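Local coordinates for protein putative silent information regulator 2 (PDB 5OL0) that probably removes acetyl groups from protein lysines in an NAD-dependent reaction as a sirtuin of class I, and carries a bound zinc ion, at residues A[124-129]-A[218-223]. Sequence-based numbering, arbitrary orientation.
Sequences CTQNID and GTSMQV
Gln126 alone of segment 124-129 reaches segment 218-223, and it does so with its carboxamide, which lies against Thr219, Ser220 and Val223. Before it, Cys124 and Thr125 finish strand 120-125, held by backbone bonds to strand 36-40 and to Val143 and Ala145. Thr125 then turns the chain: its OG1 accepts from Asn127 N at 3.0 Å, an ST turn. The side chain of Gln126 leaves the chain just past the strand end with CG between backbone N and carbonyl carbon (chi1 62°). It runs on extended (chi2 -178°), which carries the amide to segment 218-223. The Gln126 and Thr219 side chains cross at about a right angle. NE2 is modelled too close to Thr219 OG1, so the detail of that pair is doubtful. OE1 lies 4.0 Å from Val223 CB and also 4.0 Å from Ser220 OG. A water joins the two sides: it accepts from Val223 N at 3.1 Å and donates a weak bond to Gln126 OE1 at 3.4 Å. Ser220 OG is used within its own loop, accepting from Gln222 N at 3.2 Å in a nearly straight bond (170°), a second ST turn. Gln126 O is hydrogen-bonded to ND1 of His146, the likely proton acceptor, and further on Asp129 hydrogen-bonds Ser45 OG through OD2 and Leu131 N through OD1. Val223 packs on the modified side chain of the bound peptide. Loops following two strands of the parallel sheet thus meet in the probable NAD pocket of a Rossmann-type sirtuin domain.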
loop_
_atom_site.group_PDB
_atom_site.type_symbol
_atom_site.label_atom_id
_atom_site.label_comp_id
_atom_site.label_asym_id
_atom_site.label_seq_id
_atom_site.Cartn_x
_atom_site.Cartn_y
_atom_site.Cartn_z
ATOM N N CYS A 124 5.746 3.902 -1.529
ATOM C CA CYS A 124 5.891 2.520 -1.043
ATOM C C CYS A 124 4.510 2.068 -0.641
ATOM O O CYS A 124 3.903 2.680 0.242
ATOM C CB CYS A 124 6.790 2.505 0.171
ATOM S SG CYS A 124 8.560 2.933 -0.137
ATOM N N THR A 125 4.030 0.994 -1.244
ATOM C CA THR A 125 2.664 0.507 -1.005
ATOM C C THR A 125 2.712 -0.901 -0.433
ATOM O O THR A 125 3.509 -1.715 -0.818
ATOM C CB THR A 125 1.842 0.527 -2.303
ATOM O OG1 THR A 125 0.513 0.075 -2.059
ATOM C CG2 THR A 125 2.465 -0.333 -3.449
ATOM N N GLN A 126 1.883 -1.169 0.533
ATOM C CA GLN A 126 1.677 -2.502 1.006
ATOM C C GLN A 126 0.467 -3.166 0.323
ATOM O O GLN A 126 0.235 -4.339 0.521
ATOM C CB GLN A 126 1.532 -2.512 2.528
ATOM C CG GLN A 126 0.406 -1.775 3.172
ATOM C CD GLN A 126 0.501 -1.886 4.696
ATOM O OE1 GLN A 126 0.673 -2.950 5.240
ATOM N NE2 GLN A 126 0.397 -0.829 5.346
ATOM N N ASN A 127 -0.231 -2.441 -0.543
ATOM C CA ASN A 127 -1.336 -3.002 -1.296
ATOM C C ASN A 127 -0.792 -3.900 -2.427
ATOM O O ASN A 127 0.356 -3.723 -2.950
ATOM C CB ASN A 127 -2.224 -1.896 -1.853
ATOM C CG ASN A 127 -2.981 -1.147 -0.791
ATOM O OD1 ASN A 127 -3.162 -1.642 0.352
ATOM N ND2 ASN A 127 -3.522 0.034 -1.178
ATOM N N ILE A 128 -1.624 -4.864 -2.820
ATOM C CA ILE A 128 -1.235 -5.804 -3.872
ATOM C C ILE A 128 -2.119 -5.622 -5.074
ATOM O O ILE A 128 -2.231 -6.511 -5.902
ATOM C CB ILE A 128 -1.250 -7.226 -3.326
ATOM C CG1 ILE A 128 -2.661 -7.694 -2.887
ATOM C CG2 ILE A 128 -0.303 -7.290 -2.155
ATOM C CD1 ILE A 128 -2.634 -9.078 -2.240
ATOM N N ASP A 129 -2.733 -4.439 -5.181
ATOM C CA ASP A 129 -3.719 -4.199 -6.229
ATOM C C ASP A 129 -3.141 -3.569 -7.485
ATOM O O ASP A 129 -3.873 -3.323 -8.405
ATOM C CB ASP A 129 -4.904 -3.399 -5.665
ATOM C CG ASP A 129 -4.498 -2.050 -5.000
ATOM O OD1 ASP A 129 -3.483 -1.438 -5.432
ATOM O OD2 ASP A 129 -5.221 -1.603 -4.039
ATOM N N GLY A 218 -3.872 5.295 4.778
ATOM C CA GLY A 218 -4.693 4.099 4.855
ATOM C C GLY A 218 -3.940 2.849 5.228
ATOM O O GLY A 218 -4.370 1.751 4.890
ATOM N N THR A 219 -2.809 2.995 5.906
ATOM C CA THR A 219 -1.995 1.841 6.248
ATOM C C THR A 219 -2.193 1.367 7.689
ATOM O O THR A 219 -2.527 2.157 8.564
ATOM C CB THR A 219 -0.495 2.133 6.140
ATOM O OG1 THR A 219 0.178 0.918 6.484
ATOM C CG2 THR A 219 -0.031 3.110 7.209
ATOM N N SER A 220 -1.774 0.140 7.974
ATOM C CA SER A 220 -1.995 -0.398 9.327
ATOM C C SER A 220 -0.897 -0.131 10.396
ATOM O O SER A 220 -1.218 -0.000 11.605
ATOM C CB SER A 220 -2.302 -1.927 9.237
ATOM O OG SER A 220 -1.220 -2.691 8.732
ATOM N N MET A 221 0.370 -0.142 10.000
ATOM C CA MET A 221 1.447 -0.282 11.005
ATOM C C MET A 221 1.538 -1.619 11.675
ATOM O O MET A 221 2.256 -1.740 12.632
ATOM C CB MET A 221 1.323 0.736 12.176
ATOM C CG MET A 221 1.244 2.197 11.791
ATOM S SD MET A 221 2.772 2.710 10.985
ATOM C CE MET A 221 4.028 2.589 12.296
ATOM N N GLN A 222 0.806 -2.639 11.258
ATOM C CA GLN A 222 0.921 -3.911 11.957
ATOM C C GLN A 222 1.555 -5.001 11.111
ATOM O O GLN A 222 1.645 -6.136 11.577
ATOM C CB GLN A 222 -0.458 -4.344 12.496
ATOM C CG GLN A 222 -1.033 -3.254 13.413
ATOM C CD GLN A 222 -2.168 -3.711 14.278
ATOM O OE1 GLN A 222 -3.198 -4.115 13.764
ATOM N NE2 GLN A 222 -1.986 -3.648 15.607
ATOM N N VAL A 223 1.999 -4.670 9.890
ATOM C CA VAL A 223 2.751 -5.611 9.044
ATOM C C VAL A 223 4.198 -5.165 8.833
ATOM O O VAL A 223 4.447 -4.041 8.382
ATOM C CB VAL A 223 2.032 -5.805 7.688
ATOM C CG1 VAL A 223 2.840 -6.733 6.809
ATOM C CG2 VAL A 223 0.644 -6.375 7.926
HETATM O O HOH W 1 2.325 -2.232 8.069
#